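Local coordinates for glutamyl-tRNA(Gln) amidotransferase subunit B, mitochondrial (PDB 4N0H), which forms the B subunit of a mitochondrial amidotransferase complex in yeast and carries a catalytic domain of the GatB/GatE family, at residues L63-A77 against I294-M308. Sequence-based numbering, arbitrary orientation.
Sequences LNLEAILFAMKLSLA and INLAPDVISGVRGLM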
# COMPACT_ATOMS: atom_id res chain seq x y z
N LEU B 63 3.67 13.16 4.26
CA LEU B 63 4.84 13.64 5.00
C LEU B 63 4.77 15.13 5.36
O LEU B 63 4.49 15.99 4.52
CB LEU B 63 6.13 13.33 4.22
CG LEU B 63 7.44 13.75 4.91
CD1 LEU B 63 7.56 13.10 6.28
CD2 LEU B 63 8.63 13.39 4.03
N ASN B 64 5.02 15.42 6.64
CA ASN B 64 5.16 16.78 7.12
C ASN B 64 6.55 17.29 6.74
O ASN B 64 7.56 16.76 7.21
CB ASN B 64 5.01 16.80 8.64
CG ASN B 64 5.00 18.20 9.23
OD1 ASN B 64 5.50 19.16 8.62
ND2 ASN B 64 4.45 18.33 10.42
N LEU B 65 6.59 18.30 5.88
CA LEU B 65 7.86 18.81 5.36
C LEU B 65 8.71 19.51 6.42
O LEU B 65 9.92 19.65 6.27
CB LEU B 65 7.62 19.72 4.15
CG LEU B 65 6.91 19.04 2.98
CD1 LEU B 65 6.73 20.02 1.82
CD2 LEU B 65 7.67 17.80 2.51
N GLU B 66 8.08 19.94 7.51
CA GLU B 66 8.83 20.56 8.59
C GLU B 66 9.83 19.58 9.21
O GLU B 66 10.90 19.98 9.69
CB GLU B 66 7.89 21.14 9.66
CG GLU B 66 8.60 22.07 10.65
CD GLU B 66 7.64 22.79 11.58
OE1 GLU B 66 7.94 23.95 11.94
OE2 GLU B 66 6.60 22.20 11.95
N ALA B 67 9.49 18.29 9.19
CA ALA B 67 10.40 17.26 9.68
C ALA B 67 11.65 17.16 8.80
O ALA B 67 12.74 16.89 9.30
CB ALA B 67 9.69 15.91 9.77
N ILE B 68 11.48 17.37 7.50
CA ILE B 68 12.62 17.44 6.59
C ILE B 68 13.53 18.62 6.94
O ILE B 68 14.75 18.50 6.97
CB ILE B 68 12.18 17.57 5.13
CG1 ILE B 68 11.48 16.29 4.66
CG2 ILE B 68 13.37 17.87 4.22
CD1 ILE B 68 11.02 16.38 3.22
N LEU B 69 12.92 19.78 7.17
CA LEU B 69 13.68 20.98 7.50
C LEU B 69 14.49 20.78 8.77
O LEU B 69 15.67 21.11 8.83
CB LEU B 69 12.74 22.18 7.65
CG LEU B 69 13.38 23.51 8.06
CD1 LEU B 69 14.30 24.02 6.97
CD2 LEU B 69 12.31 24.54 8.41
N PHE B 70 13.84 20.22 9.79
CA PHE B 70 14.48 19.97 11.07
C PHE B 70 15.63 18.99 10.89
O PHE B 70 16.72 19.20 11.42
CB PHE B 70 13.48 19.42 12.10
CG PHE B 70 12.61 20.47 12.74
CD1 PHE B 70 12.44 21.71 12.15
CD2 PHE B 70 11.97 20.22 13.94
CE1 PHE B 70 11.64 22.68 12.74
CE2 PHE B 70 11.16 21.18 14.54
CZ PHE B 70 11.00 22.41 13.94
N ALA B 71 15.40 17.93 10.12
CA ALA B 71 16.46 16.95 9.87
C ALA B 71 17.62 17.55 9.07
O ALA B 71 18.78 17.17 9.26
CB ALA B 71 15.90 15.73 9.17
N MET B 72 17.31 18.49 8.18
CA MET B 72 18.35 19.22 7.45
C MET B 72 19.26 20.01 8.39
O MET B 72 20.48 19.94 8.30
CB MET B 72 17.72 20.16 6.42
CG MET B 72 17.67 19.59 5.02
SD MET B 72 19.34 19.24 4.42
CE MET B 72 18.99 18.80 2.73
N LYS B 73 18.65 20.75 9.31
CA LYS B 73 19.40 21.58 10.24
C LYS B 73 20.34 20.73 11.10
O LYS B 73 21.50 21.11 11.33
CB LYS B 73 18.47 22.41 11.12
CG LYS B 73 17.56 23.35 10.33
CD LYS B 73 16.65 24.17 11.24
CE LYS B 73 17.43 25.26 11.95
NZ LYS B 73 16.55 26.07 12.85
N LEU B 74 19.86 19.58 11.54
CA LEU B 74 20.68 18.68 12.34
C LEU B 74 21.84 18.09 11.52
O LEU B 74 22.96 18.04 12.00
CB LEU B 74 19.84 17.55 12.94
CG LEU B 74 20.64 16.57 13.80
CD1 LEU B 74 21.33 17.30 14.96
CD2 LEU B 74 19.75 15.45 14.30
N SER B 75 21.55 17.66 10.30
CA SER B 75 22.58 17.09 9.43
C SER B 75 23.69 18.10 9.17
O SER B 75 24.87 17.76 9.21
CB SER B 75 21.98 16.65 8.09
OG SER B 75 20.92 15.73 8.27
N LEU B 76 23.30 19.34 8.91
CA LEU B 76 24.26 20.41 8.64
C LEU B 76 25.12 20.70 9.87
O LEU B 76 26.33 20.87 9.76
CB LEU B 76 23.52 21.68 8.19
CG LEU B 76 22.93 21.63 6.79
CD1 LEU B 76 22.07 22.85 6.52
CD2 LEU B 76 24.04 21.52 5.75
N ALA B 77 24.49 20.73 11.04
CA ALA B 77 25.21 21.00 12.28
C ALA B 77 26.24 19.91 12.58
O ALA B 77 27.28 20.18 13.17
CB ALA B 77 24.23 21.15 13.44
N ILE B 294 12.33 10.77 -0.65
CA ILE B 294 12.82 12.09 -0.33
C ILE B 294 13.98 12.39 -1.28
O ILE B 294 15.03 11.77 -1.18
CB ILE B 294 13.32 12.17 1.13
CG1 ILE B 294 12.14 12.03 2.10
CG2 ILE B 294 14.06 13.49 1.40
CD1 ILE B 294 12.55 12.08 3.56
N ASN B 295 13.76 13.31 -2.21
CA ASN B 295 14.78 13.67 -3.20
C ASN B 295 15.03 15.17 -3.21
O ASN B 295 14.37 15.91 -3.92
CB ASN B 295 14.35 13.20 -4.59
CG ASN B 295 15.41 13.44 -5.65
OD1 ASN B 295 16.55 13.78 -5.34
ND2 ASN B 295 15.04 13.26 -6.91
N LEU B 296 16.00 15.61 -2.40
CA LEU B 296 16.23 17.03 -2.21
C LEU B 296 17.19 17.59 -3.25
O LEU B 296 18.18 16.95 -3.59
CB LEU B 296 16.76 17.27 -0.79
CG LEU B 296 15.85 16.66 0.27
CD1 LEU B 296 16.51 16.68 1.64
CD2 LEU B 296 14.52 17.38 0.31
N ALA B 297 16.87 18.77 -3.77
CA ALA B 297 17.74 19.44 -4.72
C ALA B 297 18.90 20.05 -3.95
O ALA B 297 18.77 20.36 -2.76
CB ALA B 297 16.98 20.52 -5.47
N PRO B 298 20.06 20.20 -4.61
CA PRO B 298 21.25 20.79 -3.99
C PRO B 298 20.99 22.13 -3.28
O PRO B 298 21.66 22.41 -2.29
CB PRO B 298 22.22 20.98 -5.16
CG PRO B 298 21.52 20.42 -6.39
CD PRO B 298 20.37 19.59 -5.92
N ASP B 299 20.03 22.92 -3.76
CA ASP B 299 19.79 24.24 -3.18
C ASP B 299 19.09 24.19 -1.83
O ASP B 299 18.95 25.22 -1.16
CB ASP B 299 19.06 25.17 -4.16
CG ASP B 299 17.61 24.75 -4.42
OD1 ASP B 299 16.98 25.36 -5.31
OD2 ASP B 299 17.10 23.82 -3.76
N VAL B 300 18.62 23.01 -1.44
CA VAL B 300 18.05 22.84 -0.11
C VAL B 300 19.18 22.92 0.91
O VAL B 300 19.03 23.51 1.98
CB VAL B 300 17.29 21.50 0.03
CG1 VAL B 300 16.75 21.33 1.45
CG2 VAL B 300 16.15 21.42 -0.97
N ILE B 301 20.33 22.34 0.56
CA ILE B 301 21.52 22.39 1.41
C ILE B 301 21.98 23.82 1.67
O ILE B 301 22.12 24.23 2.82
CB ILE B 301 22.68 21.62 0.78
CG1 ILE B 301 22.26 20.21 0.38
CG2 ILE B 301 23.86 21.59 1.73
CD1 ILE B 301 22.21 19.24 1.54
N SER B 302 22.23 24.57 0.60
CA SER B 302 22.66 25.96 0.75
C SER B 302 21.58 26.84 1.37
O SER B 302 21.87 27.74 2.15
CB SER B 302 23.13 26.54 -0.59
OG SER B 302 22.21 26.22 -1.62
N GLY B 303 20.32 26.57 1.03
CA GLY B 303 19.20 27.33 1.56
C GLY B 303 19.09 27.23 3.08
O GLY B 303 19.05 28.25 3.78
N VAL B 304 19.04 26.00 3.58
CA VAL B 304 18.93 25.75 5.02
C VAL B 304 20.19 26.22 5.75
O VAL B 304 20.12 26.64 6.91
CB VAL B 304 18.63 24.25 5.30
CG1 VAL B 304 18.63 23.96 6.80
CG2 VAL B 304 17.29 23.86 4.69
N ARG B 305 21.33 26.16 5.08
CA ARG B 305 22.59 26.62 5.66
C ARG B 305 22.51 28.08 6.10
O ARG B 305 23.02 28.45 7.16
CB ARG B 305 23.75 26.45 4.67
CG ARG B 305 24.86 25.55 5.16
CD ARG B 305 25.93 25.32 4.10
NE ARG B 305 26.76 24.15 4.42
CZ ARG B 305 27.08 23.21 3.55
NH1 ARG B 305 26.66 23.29 2.29
NH2 ARG B 305 27.83 22.18 3.93
N GLY B 306 21.84 28.89 5.29
CA GLY B 306 21.70 30.30 5.60
C GLY B 306 20.78 30.58 6.77
O GLY B 306 20.84 31.65 7.38
N LEU B 307 19.94 29.62 7.10
CA LEU B 307 18.95 29.80 8.16
C LEU B 307 19.45 29.21 9.49
O LEU B 307 18.76 29.27 10.51
CB LEU B 307 17.59 29.25 7.69
CG LEU B 307 16.74 28.11 8.27
CD1 LEU B 307 15.59 27.81 7.30
CD2 LEU B 307 17.51 26.83 8.55
N MET B 308 20.65 28.65 9.47
CA MET B 308 21.27 28.08 10.66
C MET B 308 21.67 29.17 11.65
O MET B 308 22.15 30.23 11.25
CB MET B 308 22.50 27.25 10.29
CG MET B 308 22.19 26.01 9.48
SD MET B 308 21.44 24.72 10.49
CE MET B 308 22.87 24.13 11.40
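Val304 and Lys73 mark where helix 298-306 lies across helix 65-77, their CA atoms 6.7 Å apart; the axes approach to 9.7 Å and cross at -80°, nearly perpendicular. The loop 294-297 that leads into the second helix runs over the first turns of the other, so Ile294 and Leu296 extend the apolar contact to Leu63 and Ile68. At the crossing Val304 is a knob in the hole formed by Leu69, Met72, Lys73 and Leu76. Its two methyls divide this hole: CG1, anti to the backbone N (chi1 175°), meets Leu76 CD1 at 3.6 Å and also touches Lys73 CG, whereas CG2 packs on Leu69 CD1. Met72 bends at chi2 (-61°), and its CE ends among Leu296, Val300 and Ile301; the Met72 and Leu296 side chains meet tip to tip, CE to CD1 at a tight 3.4 Å, while Met72 crosses Val300 and Ile301 at about right angles. Beyond the knob, Met308 folds back through bends at chi2 and chi3, bringing CE to 3.3 Å from Lys73 O and against Ala77 CB. CG, CD and CE of Lys73 pass the CD2 methyl of Leu307, CE at 3.7 Å, while NZ is hydrogen-bonded to Leu198 O. Helix 65-77 turns its other side to strands 102-120 and 130-142, with Ala71 and Ser75 on Phe111, and Leu110 of the neighbouring subunit F packs on Val300. The arrangement is a steep helix-helix crossing centred on one knob-in-hole contact, adding an outer helical layer to the mixed sheet of the GatB/GatE catalytic domain.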